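BDI_3064 protein (Parabacteroides distasonis ATCC 8503, PDB 5Z06) hydrolyses linear beta-1,2-glucan and beta-1,2-glucooligosaccharides of four or more glucose units, releasing the disaccharide sophorose from the non-reducing end. Local coordinates at residues A[97-100]-A[101-104]; A[118-121]-A[122-126]; A[137-141]-A[142-146]; A[145-149]-A[150-154]; A[178-181]-A[182-186]. All coordinates share one frame; numbering follows the deposited sequence.

In the fold
From the N terminus, interaction 1 closes a short turn in the loop that carries strand 86-93 of one sheet to strand 104-109 of the other. Interaction 2 turns the chain after strand 118-119 and lies against interaction 1, where Pro103 O takes the N-H of Leu120. Interaction 3 ends strand 132-138 and meets interaction 2 through Tyr123 OH and Asp141 OD2. Interaction 4 follows in the same loop, sharing Asn145 and Ala146, and leads to strand 155-161. Interaction 5 leaves strand 169-180, whose Leu179 packs on Leu139 of interaction 3 and Ile152 of interaction 4. All five run in series; only interactions 3 and 4 overlap.

Interaction 1. Residues A[97-100]-A[101-104]; sequences MNAA and ALPN
Met97 and Leu102 cross at about a right angle, the thioether lying against the isobutyl group with SD 3.6 Å from Leu102 CD2. The methionine runs extended through CG to sulfur and then bends at chi3 (-64°), which curls its terminal methyl back against the turn. There Met97 CE lies 3.7 Å from Ala101 CB and touches the backbone at Leu102 N. The other branch of Leu102, CD1, rests on Ala99, and CB comes within 3.2 Å of Ala99 O. Leu102 is thus held between the methionine sulfur and the Ala99 peptide, and an alanine here would probably open a gap between Met97 SD and that peptide and take away the packing on Leu124. The backbone of the turn is tied by two bonds, from Ala101 N to Asn98 O (2.9 Å, 155° at the hydrogen) and from Leu102 N to Ala99 O (3.2 Å). Asn98 folds its own amide over the start: OD1 accepts from Ala100 N at 3.0 Å. Outside the turn, Tyr58 OH bonds to Ala101 O, and Leu102 packs on Leu124. The whole is an Asx turn leading into a short 3-10 turn, placed where the loop between strands 86-93 and 104-109 passes from the seven-stranded to the five-stranded antiparallel sheet, which appear to pack in the manner of a beta-sandwich.

Interaction 2. Residues A[118-121]-A[122-126]; sequences LNLR and NYLKD
The Tyr123 ring meets Leu118 at its edge, with Leu118 CB near the ring plane and 4.0 Å from CE2; Leu120 O also lies at the edge. Asn119 O approaches the ring obliquely, while one face carries CB of the adjacent Asn122, offset toward the rim. The setting is a 3-10 turn that follows edge strand 118-119 of the five-stranded sheet. Three successive bonds of the i to i+3 kind build it: Asn122 N to Asn119 O (3.3 Å), Tyr123 N to Leu120 O (3.2 Å) and Leu124 N to Arg121 O (3.3 Å). Three other flat groups line the turn. The Arg121 guanidinium and the Asn122 amide are almost parallel, 7° apart, yet their touch is made lower down, by Arg121 CG against Asn122 OD1 at 3.4 Å. The amides of Asn119 and Asn122 are instead steeply turned, 76° apart, and Asn119 CB packs on Asn122 ND2; the Asn119 ND2 itself bonds to Asn104 OD1. Inside, Leu120 CG and Leu124 CD2 meet, and Leu124 also touches His133 of strand 132-138. The tyrosine takes its place with CG anti to the carbonyl carbon (chi1 -52°), which lays the ring back along the strand toward Leu118. Its hydroxyl bonds to Asp141, and Leu118 CD1 lies 3.3 Å from that same Tyr123 OH.

Interaction 3. Residues A[137-141]-A[142-146]; sequences IPLED and FGLNA
Phe142 turns back onto Ile137 and Leu139, and its atoms meet partners in order. CB lies 3.4 Å from Leu139 O, the carbonyl round which the turn is built. With CG anti to the carbonyl carbon (chi1 -64°), the ring swings toward Ile137: CD2 passes Leu139 CD2 at 4.1 Å, CE2 presses on Ile137 CG2 at 3.3 Å, and CZ reaches both CG2 and CD1 of that isoleucine. The two side chains cross at about a right angle. Leu139 O accepts from Leu144 N (3.3 Å), five residues on, and nested within that bond Gly143 N donates to Glu140 O (2.7 Å). Gly143 takes a left-handed backbone (phi 78°), easily reached by a residue without a side chain. This bond pair is that of a Schellman motif, and its usual apolar contact is present in Leu139 CD2 against Leu144 CD1, 3.7 Å apart. The turn ends strand 132-138 and sits between the two sheets: Ile137, Leu139 and Phe142 all pack on Leu87 of strand 86-93, Phe142 also touches Leu118 of strand 118-119, and Phe142 and Leu144 both reach Ile107 of strand 104-109.

Interaction 4. Residues A[145-149]-A[150-154]; sequences NAVND and TNIKK
The chain turns over residues 148-151, where Asn148 O takes two backbone donors, Asn151 N at 2.9 Å and, in a wider i to i+4 bond, Ile152 N at 2.8 Å. Asn151 then folds its side chain back on residues 146-148 with both ends of its amide in use. OD1 receives the N-H of Asn148 at 2.8 Å in an almost straight bond (170° at the hydrogen), and ND2 donates to Ala146 O at 3.0 Å, lying in that carbonyl's plane. A chi1 of 61°, with CG between backbone N and carbonyl carbon, sets the amide there. The Asn151 amide thereby closes a two-bond ring round Val147, its C=O and N-H facing Asn148 N and Ala146 O, and holds the entry to a beta turn of residues 148-151, which leads through Ile152 into strand 155-161. An alanine in place of Asn151 would probably leave Ala146 O and Asn148 N without these mates and let the loop ahead of the turn move. Asn148 OD1 lies very close to Thr150 OG1, a bond of doubtful length, and accepts weakly from Thr150 N, as in an Asx turn. Val147 and Ile152 close the apolar side at about a right angle, CG1 to CG1 at 3.6 Å, with Ile152 going on to Tyr8 and Phe81. Asp149 OD1 bonds to Phe81 N. A water bridges the turn, donating to Asp149 O at 2.7 Å and accepting from Lys153 N.

Interaction 5. Residues A[178-181]-A[182-186]; sequences ELLP and ASLPS
Leu180 and Leu184 both place CG anti to their own carbonyl carbon (chi1 -69° and -63°), and this brings their branches together across the bend, Leu180 CD1 lying 4.1 Å from Leu184 CD2. The same Leu184 CD2 sits over the backbone, 3.8 Å from Pro181 O. Pro181 is the middle of the contact. Its ring meets that of Pro185 at about a right angle, with Pro181 CG 3.8 Å from Pro185 CD, and the edge bearing CB and CG also faces a carbonyl: CG is 3.3 Å from Ser183 O. No backbone bond links the two segments; the bend is probably set by the prolines and this apolar packing. Leu180 pairs by backbone bonds with Ser85 and Thr86, its O also taking the Thr86 hydroxyl, and Glu178 forms a salt bridge with Lys218. Beyond the bend, Pro185 rests on Arg82 and Asp216. This is a proline-containing linker: strand 169-180, which contributes Asp175 to the calcium site further back, ends here, and the chain passes on toward strand 194-200 and what appears to be a separate small beta module, with the four-stranded sheet of 219-225, 232-237, 254-262 and 275-278.

Interaction 1. Residues A[97-100]-A[101-104]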
loop_
_atom_site.group_PDB
_atom_site.type_symbol
_atom_site.label_atom_id
_atom_site.label_comp_id
_atom_site.label_asym_id
_atom_site.label_seq_id
_atom_site.Cartn_x
_atom_site.Cartn_y
_atom_site.Cartn_z
ATOM N N MET A 97 -8.878 -18.939 -37.078
ATOM C CA MET A 97 -7.492 -19.238 -37.377
ATOM C C MET A 97 -7.258 -20.710 -37.250
ATOM O O MET A 97 -7.968 -21.408 -36.537
ATOM C CB MET A 97 -6.550 -18.516 -36.406
ATOM C CG MET A 97 -6.783 -18.848 -34.933
ATOM S SD MET A 97 -5.750 -17.932 -33.787
ATOM C CE MET A 97 -4.118 -18.510 -34.227
ATOM N N ASN A 98 -6.230 -21.163 -37.935
ATOM C CA ASN A 98 -5.696 -22.479 -37.706
ATOM C C ASN A 98 -5.276 -22.564 -36.226
ATOM O O ASN A 98 -4.374 -21.847 -35.790
ATOM C CB ASN A 98 -4.520 -22.706 -38.661
ATOM C CG ASN A 98 -3.698 -23.924 -38.313
ATOM O OD1 ASN A 98 -4.169 -24.850 -37.643
ATOM N ND2 ASN A 98 -2.438 -23.932 -38.773
ATOM N N ALA A 99 -5.948 -23.440 -35.477
ATOM C CA ALA A 99 -5.611 -23.733 -34.075
ATOM C C ALA A 99 -4.112 -23.992 -33.814
ATOM O O ALA A 99 -3.595 -23.618 -32.774
ATOM C CB ALA A 99 -6.443 -24.911 -33.573
ATOM N N ALA A 100 -3.414 -24.615 -34.755
ATOM C CA ALA A 100 -1.965 -24.851 -34.612
ATOM C C ALA A 100 -1.097 -23.577 -34.594
ATOM O O ALA A 100 0.054 -23.628 -34.177
ATOM C CB ALA A 100 -1.479 -25.780 -35.721
ATOM N N ALA A 101 -1.628 -22.465 -35.103
ATOM C CA ALA A 101 -0.913 -21.182 -35.130
ATOM C C ALA A 101 -0.981 -20.469 -33.773
ATOM O O ALA A 101 -0.187 -19.557 -33.513
ATOM C CB ALA A 101 -1.481 -20.283 -36.215
ATOM N N LEU A 102 -1.925 -20.901 -32.928
ATOM C CA LEU A 102 -2.002 -20.488 -31.527
ATOM C C LEU A 102 -0.689 -20.741 -30.818
ATOM O O LEU A 102 0.093 -21.596 -31.258
ATOM C CB LEU A 102 -3.092 -21.230 -30.766
ATOM C CG LEU A 102 -4.542 -20.956 -31.127
ATOM C CD1 LEU A 102 -5.397 -22.003 -30.440
ATOM C CD2 LEU A 102 -4.937 -19.551 -30.693
ATOM N N PRO A 103 -0.446 -20.002 -29.715
ATOM C CA PRO A 103 0.864 -20.101 -29.092
ATOM C C PRO A 103 1.127 -21.423 -28.374
ATOM O O PRO A 103 0.205 -22.143 -28.010
ATOM C CB PRO A 103 0.866 -18.933 -28.100
ATOM C CG PRO A 103 -0.235 -18.033 -28.542
ATOM C CD PRO A 103 -1.261 -18.946 -29.087
ATOM N N ASN A 104 2.397 -21.746 -28.231
ATOM C CA ASN A 104 2.818 -22.705 -27.241
ATOM C C ASN A 104 2.950 -21.962 -25.915
ATOM O O ASN A 104 3.233 -20.763 -25.874
ATOM C CB ASN A 104 4.146 -23.364 -27.613
ATOM C CG ASN A 104 4.055 -24.210 -28.883
ATOM O OD1 ASN A 104 2.973 -24.637 -29.298
ATOM N ND2 ASN A 104 5.197 -24.439 -29.508
HETATM O O HOH W 1 -1.423 -24.349 -30.221
#

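Interaction 2. Residues A[118-121]-A[122-126]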
loop_
_atom_site.group_PDB
_atom_site.type_symbol
_atom_site.label_atom_id
_atom_site.label_comp_id
_atom_site.label_asym_id
_atom_site.label_seq_id
_atom_site.Cartn_x
_atom_site.Cartn_y
_atom_site.Cartn_z
ATOM N N LEU A 118 3.432 -26.514 -24.049
ATOM C CA LEU A 118 2.280 -27.229 -24.513
ATOM C C LEU A 118 1.652 -26.398 -25.607
ATOM O O LEU A 118 1.733 -25.180 -25.564
ATOM C CB LEU A 118 1.291 -27.400 -23.374
ATOM C CG LEU A 118 1.825 -28.152 -22.157
ATOM C CD1 LEU A 118 0.834 -28.002 -21.018
ATOM C CD2 LEU A 118 2.071 -29.621 -22.508
ATOM N N ASN A 119 1.029 -27.066 -26.576
ATOM C CA ASN A 119 0.297 -26.401 -27.631
ATOM C C ASN A 119 -1.005 -25.964 -27.008
ATOM O O ASN A 119 -1.719 -26.767 -26.413
ATOM C CB ASN A 119 0.000 -27.341 -28.813
ATOM C CG ASN A 119 1.242 -28.012 -29.370
ATOM O OD1 ASN A 119 1.302 -29.238 -29.471
ATOM N ND2 ASN A 119 2.233 -27.225 -29.723
ATOM N N LEU A 120 -1.325 -24.688 -27.160
ATOM C CA LEU A 120 -2.520 -24.139 -26.550
ATOM C C LEU A 120 -3.805 -24.675 -27.177
ATOM O O LEU A 120 -4.854 -24.686 -26.517
ATOM C CB LEU A 120 -2.477 -22.603 -26.588
ATOM C CG LEU A 120 -3.566 -21.815 -25.848
ATOM C CD1 LEU A 120 -3.704 -22.254 -24.400
ATOM C CD2 LEU A 120 -3.271 -20.324 -25.918
ATOM N N ARG A 121 -3.711 -25.124 -28.436
ATOM C CA ARG A 121 -4.821 -25.762 -29.171
ATOM C C ARG A 121 -5.424 -26.969 -28.448
ATOM O O ARG A 121 -6.633 -27.219 -28.535
ATOM C CB ARG A 121 -4.354 -26.210 -30.568
ATOM C CG ARG A 121 -3.454 -27.453 -30.595
ATOM C CD ARG A 121 -3.084 -27.886 -32.003
ATOM N NE ARG A 121 -4.285 -28.085 -32.813
ATOM C CZ ARG A 121 -4.289 -28.455 -34.092
ATOM N NH1 ARG A 121 -3.154 -28.712 -34.740
ATOM N NH2 ARG A 121 -5.451 -28.586 -34.720
ATOM N N ASN A 122 -4.571 -27.702 -27.733
ATOM C CA ASN A 122 -4.984 -28.894 -26.991
ATOM C C ASN A 122 -5.916 -28.647 -25.824
ATOM O O ASN A 122 -6.462 -29.607 -25.292
ATOM C CB ASN A 122 -3.754 -29.630 -26.477
ATOM C CG ASN A 122 -2.886 -30.115 -27.593
ATOM O OD1 ASN A 122 -3.360 -30.324 -28.690
ATOM N ND2 ASN A 122 -1.616 -30.269 -27.330
ATOM N N TYR A 123 -6.072 -27.386 -25.412
ATOM C CA TYR A 123 -6.944 -27.008 -24.296
ATOM C C TYR A 123 -8.037 -26.044 -24.695
ATOM O O TYR A 123 -8.695 -25.450 -23.834
ATOM C CB TYR A 123 -6.101 -26.386 -23.200
ATOM C CG TYR A 123 -4.968 -27.265 -22.834
ATOM C CD1 TYR A 123 -5.162 -28.340 -21.987
ATOM C CD2 TYR A 123 -3.720 -27.085 -23.395
ATOM C CE1 TYR A 123 -4.121 -29.190 -21.664
ATOM C CE2 TYR A 123 -2.666 -27.925 -23.080
ATOM C CZ TYR A 123 -2.880 -28.976 -22.216
ATOM O OH TYR A 123 -1.845 -29.800 -21.894
ATOM N N LEU A 124 -8.245 -25.923 -25.997
ATOM C CA LEU A 124 -9.218 -25.025 -26.568
ATOM C C LEU A 124 -10.171 -25.938 -27.326
ATOM O O LEU A 124 -9.872 -26.405 -28.416
ATOM C CB LEU A 124 -8.490 -24.038 -27.494
ATOM C CG LEU A 124 -8.778 -22.531 -27.487
ATOM C CD1 LEU A 124 -9.760 -22.067 -26.431
ATOM C CD2 LEU A 124 -7.466 -21.774 -27.355
ATOM N N LYS A 125 -11.301 -26.238 -26.705
ATOM C CA LYS A 125 -12.335 -27.050 -27.351
ATOM C C LYS A 125 -12.787 -26.298 -28.598
ATOM O O LYS A 125 -12.771 -26.820 -29.703
ATOM C CB LYS A 125 -13.536 -27.266 -26.409
ATOM C CG LYS A 125 -14.102 -28.681 -26.409
ATOM C CD LYS A 125 -15.628 -28.667 -26.425
ATOM C CE LYS A 125 -16.222 -30.069 -26.330
ATOM N NZ LYS A 125 -16.561 -30.438 -24.919
ATOM N N ASP A 126 -13.125 -25.037 -28.383
ATOM C CA ASP A 126 -13.795 -24.193 -29.336
ATOM C C ASP A 126 -12.852 -23.029 -29.702
ATOM O O ASP A 126 -12.502 -22.224 -28.841
ATOM C CB ASP A 126 -15.073 -23.700 -28.644
ATOM C CG ASP A 126 -15.952 -22.874 -29.532
ATOM O OD1 ASP A 126 -15.541 -22.533 -30.658
ATOM O OD2 ASP A 126 -17.074 -22.562 -29.079
#

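Interaction 3. Residues A[137-141]-A[142-146]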
loop_
_atom_site.group_PDB
_atom_site.type_symbol
_atom_site.label_atom_id
_atom_site.label_comp_id
_atom_site.label_asym_id
_atom_site.label_seq_id
_atom_site.Cartn_x
_atom_site.Cartn_y
_atom_site.Cartn_z
ATOM N N ILE A 137 -5.345 -25.759 -18.142
ATOM C CA ILE A 137 -4.224 -26.608 -18.439
ATOM C C ILE A 137 -3.873 -27.203 -17.099
ATOM O O ILE A 137 -3.490 -26.461 -16.190
ATOM C CB ILE A 137 -3.033 -25.824 -19.007
ATOM C CG1 ILE A 137 -3.457 -25.066 -20.262
ATOM C CG2 ILE A 137 -1.874 -26.772 -19.302
ATOM C CD1 ILE A 137 -2.520 -23.958 -20.669
ATOM N N PRO A 138 -4.033 -28.536 -16.957
ATOM C CA PRO A 138 -3.529 -29.155 -15.762
ATOM C C PRO A 138 -2.056 -28.836 -15.605
ATOM O O PRO A 138 -1.286 -28.953 -16.569
ATOM C CB PRO A 138 -3.748 -30.662 -16.028
ATOM C CG PRO A 138 -4.962 -30.707 -16.878
ATOM C CD PRO A 138 -4.814 -29.496 -17.776
ATOM N N LEU A 139 -1.665 -28.444 -14.399
ATOM C CA LEU A 139 -0.278 -28.154 -14.109
ATOM C C LEU A 139 0.586 -29.386 -14.317
ATOM O O LEU A 139 1.734 -29.294 -14.744
ATOM C CB LEU A 139 -0.142 -27.591 -12.686
ATOM C CG LEU A 139 -0.753 -26.188 -12.528
ATOM C CD1 LEU A 139 -0.605 -25.714 -11.093
ATOM C CD2 LEU A 139 -0.117 -25.160 -13.457
ATOM N N GLU A 140 0.020 -30.533 -13.977
ATOM C CA GLU A 140 0.497 -31.867 -14.399
ATOM C C GLU A 140 1.104 -31.885 -15.823
ATOM O O GLU A 140 2.244 -32.332 -16.009
ATOM C CB GLU A 140 -0.705 -32.807 -14.329
ATOM C CG GLU A 140 -0.409 -34.266 -14.087
ATOM C CD GLU A 140 -1.684 -35.086 -14.073
ATOM O OE1 GLU A 140 -2.785 -34.487 -14.070
ATOM O OE2 GLU A 140 -1.584 -36.325 -14.072
ATOM N N ASP A 141 0.369 -31.342 -16.803
ATOM C CA ASP A 141 0.808 -31.321 -18.224
ATOM C C ASP A 141 2.106 -30.525 -18.449
ATOM O O ASP A 141 2.875 -30.848 -19.366
ATOM C CB ASP A 141 -0.295 -30.794 -19.146
ATOM C CG ASP A 141 -1.584 -31.646 -19.105
ATOM O OD1 ASP A 141 -1.676 -32.585 -18.284
ATOM O OD2 ASP A 141 -2.522 -31.380 -19.895
ATOM N N PHE A 142 2.370 -29.509 -17.603
ATOM C CA PHE A 142 3.678 -28.810 -17.597
ATOM C C PHE A 142 4.778 -29.614 -16.918
ATOM O O PHE A 142 5.951 -29.212 -16.943
ATOM C CB PHE A 142 3.589 -27.420 -16.940
ATOM C CG PHE A 142 2.701 -26.450 -17.680
ATOM C CD1 PHE A 142 3.094 -25.920 -18.904
ATOM C CD2 PHE A 142 1.482 -26.056 -17.146
ATOM C CE1 PHE A 142 2.277 -25.024 -19.583
ATOM C CE2 PHE A 142 0.659 -25.162 -17.823
ATOM C CZ PHE A 142 1.060 -24.640 -19.044
ATOM N N GLY A 143 4.413 -30.746 -16.320
ATOM C CA GLY A 143 5.362 -31.589 -15.618
ATOM C C GLY A 143 5.659 -30.982 -14.268
ATOM O O GLY A 143 6.759 -31.141 -13.753
ATOM N N LEU A 144 4.670 -30.275 -13.710
ATOM C CA LEU A 144 4.779 -29.685 -12.381
ATOM C C LEU A 144 4.271 -30.673 -11.349
ATOM O O LEU A 144 3.118 -31.139 -11.415
ATOM C CB LEU A 144 3.970 -28.384 -12.265
ATOM C CG LEU A 144 4.530 -27.181 -13.036
ATOM C CD1 LEU A 144 3.460 -26.128 -13.228
ATOM C CD2 LEU A 144 5.738 -26.613 -12.323
ATOM N N ASN A 145 5.134 -30.939 -10.373
ATOM C CA ASN A 145 4.788 -31.723 -9.196
ATOM C C ASN A 145 3.850 -30.856 -8.335
ATOM O O ASN A 145 3.509 -29.731 -8.728
ATOM C CB ASN A 145 6.065 -32.132 -8.427
ATOM C CG ASN A 145 7.111 -32.819 -9.320
ATOM O OD1 ASN A 145 6.773 -33.529 -10.266
ATOM N ND2 ASN A 145 8.386 -32.590 -9.026
ATOM N N ALA A 146 3.433 -31.376 -7.180
ATOM C CA ALA A 146 2.541 -30.657 -6.249
ATOM C C ALA A 146 2.974 -29.193 -6.002
ATOM O O ALA A 146 4.123 -28.915 -5.643
ATOM C CB ALA A 146 2.445 -31.402 -4.924
#

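Interaction 4. Residues A[145-149]-A[150-154]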
loop_
_atom_site.group_PDB
_atom_site.type_symbol
_atom_site.label_atom_id
_atom_site.label_comp_id
_atom_site.label_asym_id
_atom_site.label_seq_id
_atom_site.Cartn_x
_atom_site.Cartn_y
_atom_site.Cartn_z
ATOM N N ASN A 145 5.134 -30.939 -10.373
ATOM C CA ASN A 145 4.788 -31.723 -9.196
ATOM C C ASN A 145 3.850 -30.856 -8.335
ATOM O O ASN A 145 3.509 -29.731 -8.728
ATOM C CB ASN A 145 6.065 -32.132 -8.427
ATOM C CG ASN A 145 7.111 -32.819 -9.320
ATOM O OD1 ASN A 145 6.773 -33.529 -10.266
ATOM N ND2 ASN A 145 8.386 -32.590 -9.026
ATOM N N ALA A 146 3.433 -31.376 -7.180
ATOM C CA ALA A 146 2.541 -30.657 -6.249
ATOM C C ALA A 146 2.974 -29.193 -6.002
ATOM O O ALA A 146 4.123 -28.915 -5.643
ATOM C CB ALA A 146 2.445 -31.402 -4.924
ATOM N N VAL A 147 2.049 -28.268 -6.227
ATOM C CA VAL A 147 2.308 -26.842 -6.047
ATOM C C VAL A 147 1.626 -26.427 -4.755
ATOM O O VAL A 147 0.472 -26.752 -4.536
ATOM C CB VAL A 147 1.785 -26.016 -7.243
ATOM C CG1 VAL A 147 1.943 -24.519 -6.997
ATOM C CG2 VAL A 147 2.536 -26.404 -8.504
ATOM N N ASN A 148 2.348 -25.709 -3.906
ATOM C CA ASN A 148 1.789 -25.214 -2.650
ATOM C C ASN A 148 2.552 -23.961 -2.239
ATOM O O ASN A 148 3.453 -23.524 -2.963
ATOM C CB ASN A 148 1.904 -26.298 -1.579
ATOM C CG ASN A 148 3.291 -26.876 -1.503
ATOM O OD1 ASN A 148 4.268 -26.179 -1.222
ATOM N ND2 ASN A 148 3.391 -28.151 -1.781
ATOM N N ASP A 149 2.218 -23.414 -1.067
ATOM C CA ASP A 149 2.797 -22.145 -0.583
ATOM C C ASP A 149 4.319 -22.111 -0.538
ATOM O O ASP A 149 4.919 -21.068 -0.808
ATOM C CB ASP A 149 2.219 -21.786 0.788
ATOM C CG ASP A 149 0.765 -21.432 0.719
ATOM O OD1 ASP A 149 0.262 -21.241 -0.397
ATOM O OD2 ASP A 149 0.108 -21.342 1.769
ATOM N N THR A 150 4.933 -23.259 -0.273
ATOM C CA THR A 150 6.390 -23.352 -0.195
ATOM C C THR A 150 7.084 -23.226 -1.553
ATOM O O THR A 150 8.256 -22.907 -1.597
ATOM C CB THR A 150 6.843 -24.699 0.417
ATOM O OG1 THR A 150 6.583 -25.764 -0.511
ATOM C CG2 THR A 150 6.144 -24.983 1.766
ATOM N N ASN A 151 6.385 -23.511 -2.653
ATOM C CA ASN A 151 7.016 -23.473 -3.993
ATOM C C ASN A 151 6.280 -22.685 -5.092
ATOM O O ASN A 151 6.836 -22.509 -6.174
ATOM C CB ASN A 151 7.307 -24.910 -4.486
ATOM C CG ASN A 151 6.056 -25.749 -4.633
ATOM O OD1 ASN A 151 4.964 -25.230 -4.846
ATOM N ND2 ASN A 151 6.209 -27.059 -4.518
ATOM N N ILE A 152 5.053 -22.229 -4.825
ATOM C CA ILE A 152 4.214 -21.588 -5.849
ATOM C C ILE A 152 4.855 -20.325 -6.445
ATOM O O ILE A 152 4.740 -20.066 -7.644
ATOM C CB ILE A 152 2.792 -21.293 -5.306
ATOM C CG1 ILE A 152 1.839 -20.955 -6.447
ATOM C CG2 ILE A 152 2.823 -20.202 -4.231
ATOM C CD1 ILE A 152 0.382 -20.960 -6.030
ATOM N N LYS A 153 5.576 -19.582 -5.620
ATOM C CA LYS A 153 6.267 -18.381 -6.059
ATOM C C LYS A 153 7.422 -18.620 -7.002
ATOM O O LYS A 153 7.923 -17.664 -7.598
ATOM C CB LYS A 153 6.759 -17.581 -4.857
ATOM C CG LYS A 153 5.590 -17.022 -4.095
ATOM C CD LYS A 153 6.019 -16.001 -3.078
ATOM C CE LYS A 153 4.786 -15.542 -2.336
ATOM N NZ LYS A 153 5.220 -14.608 -1.291
ATOM N N LYS A 154 7.850 -19.874 -7.141
ATOM C CA LYS A 154 8.773 -20.236 -8.222
ATOM C C LYS A 154 8.106 -20.269 -9.613
ATOM O O LYS A 154 8.800 -20.356 -10.628
ATOM C CB LYS A 154 9.486 -21.546 -7.885
ATOM C CG LYS A 154 10.523 -21.332 -6.787
ATOM C CD LYS A 154 11.070 -22.620 -6.214
ATOM C CE LYS A 154 12.328 -22.315 -5.402
ATOM N NZ LYS A 154 12.668 -23.420 -4.470
HETATM O O HOH W 2 6.338 -20.125 -2.919
#

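Interaction 5. Residues A[178-181]-A[182-186]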
loop_
_atom_site.group_PDB
_atom_site.type_symbol
_atom_site.label_atom_id
_atom_site.label_comp_id
_atom_site.label_asym_id
_atom_site.label_seq_id
_atom_site.Cartn_x
_atom_site.Cartn_y
_atom_site.Cartn_z
ATOM N N GLU A 178 -4.485 -17.425 -14.279
ATOM C CA GLU A 178 -4.386 -17.734 -12.870
ATOM C C GLU A 178 -4.269 -19.229 -12.628
ATOM O O GLU A 178 -4.695 -20.058 -13.462
ATOM C CB GLU A 178 -5.617 -17.198 -12.129
ATOM C CG GLU A 178 -6.937 -17.759 -12.615
ATOM C CD GLU A 178 -8.136 -17.074 -11.995
ATOM O OE1 GLU A 178 -7.992 -16.340 -10.986
ATOM O OE2 GLU A 178 -9.238 -17.283 -12.522
ATOM N N LEU A 179 -3.697 -19.550 -11.473
ATOM C CA LEU A 179 -3.674 -20.900 -10.976
ATOM C C LEU A 179 -4.906 -21.096 -10.117
ATOM O O LEU A 179 -5.222 -20.240 -9.289
ATOM C CB LEU A 179 -2.407 -21.157 -10.183
ATOM C CG LEU A 179 -1.092 -20.927 -10.907
ATOM C CD1 LEU A 179 0.054 -21.398 -10.044
ATOM C CD2 LEU A 179 -1.071 -21.620 -12.253
ATOM N N LEU A 180 -5.605 -22.207 -10.339
ATOM C CA LEU A 180 -6.823 -22.555 -9.612
ATOM C C LEU A 180 -6.702 -23.976 -9.094
ATOM O O LEU A 180 -5.934 -24.766 -9.643
ATOM C CB LEU A 180 -8.042 -22.482 -10.517
ATOM C CG LEU A 180 -8.485 -21.101 -10.983
ATOM C CD1 LEU A 180 -9.606 -21.210 -12.009
ATOM C CD2 LEU A 180 -8.958 -20.255 -9.812
ATOM N N PRO A 181 -7.460 -24.307 -8.036
ATOM C CA PRO A 181 -7.396 -25.667 -7.533
ATOM C C PRO A 181 -8.192 -26.604 -8.441
ATOM O O PRO A 181 -9.048 -26.147 -9.188
ATOM C CB PRO A 181 -8.010 -25.555 -6.136
ATOM C CG PRO A 181 -8.907 -24.383 -6.213
ATOM C CD PRO A 181 -8.322 -23.446 -7.209
ATOM N N ALA A 182 -7.879 -27.899 -8.387
ATOM C CA ALA A 182 -8.608 -28.911 -9.162
ATOM C C ALA A 182 -10.086 -28.878 -8.811
ATOM O O ALA A 182 -10.944 -28.836 -9.683
ATOM C CB ALA A 182 -8.040 -30.287 -8.880
ATOM N N SER A 183 -10.370 -28.879 -7.516
ATOM C CA SER A 183 -11.735 -28.680 -7.023
ATOM C C SER A 183 -11.972 -27.184 -6.846
ATOM O O SER A 183 -11.419 -26.573 -5.933
ATOM C CB SER A 183 -11.932 -29.402 -5.681
ATOM O OG SER A 183 -13.265 -29.270 -5.228
ATOM N N LEU A 184 -12.789 -26.599 -7.715
ATOM C CA LEU A 184 -13.141 -25.201 -7.579
ATOM C C LEU A 184 -13.937 -25.022 -6.298
ATOM O O LEU A 184 -14.854 -25.798 -6.044
ATOM C CB LEU A 184 -13.977 -24.725 -8.761
ATOM C CG LEU A 184 -13.280 -24.776 -10.120
ATOM C CD1 LEU A 184 -14.236 -24.299 -11.204
ATOM C CD2 LEU A 184 -11.983 -23.979 -10.124
ATOM N N PRO A 185 -13.587 -24.007 -5.479
ATOM C CA PRO A 185 -14.444 -23.673 -4.333
ATOM C C PRO A 185 -15.883 -23.481 -4.799
ATOM O O PRO A 185 -16.106 -22.881 -5.848
ATOM C CB PRO A 185 -13.875 -22.344 -3.820
ATOM C CG PRO A 185 -12.488 -22.285 -4.335
ATOM C CD PRO A 185 -12.421 -23.113 -5.586
ATOM N N SER A 186 -16.840 -24.029 -4.067
ATOM C CA SER A 186 -18.237 -23.783 -4.382
ATOM C C SER A 186 -18.900 -23.091 -3.205
ATOM O O SER A 186 -18.304 -22.906 -2.134
ATOM C CB SER A 186 -18.955 -25.081 -4.772
ATOM O OG SER A 186 -18.795 -26.044 -3.758
#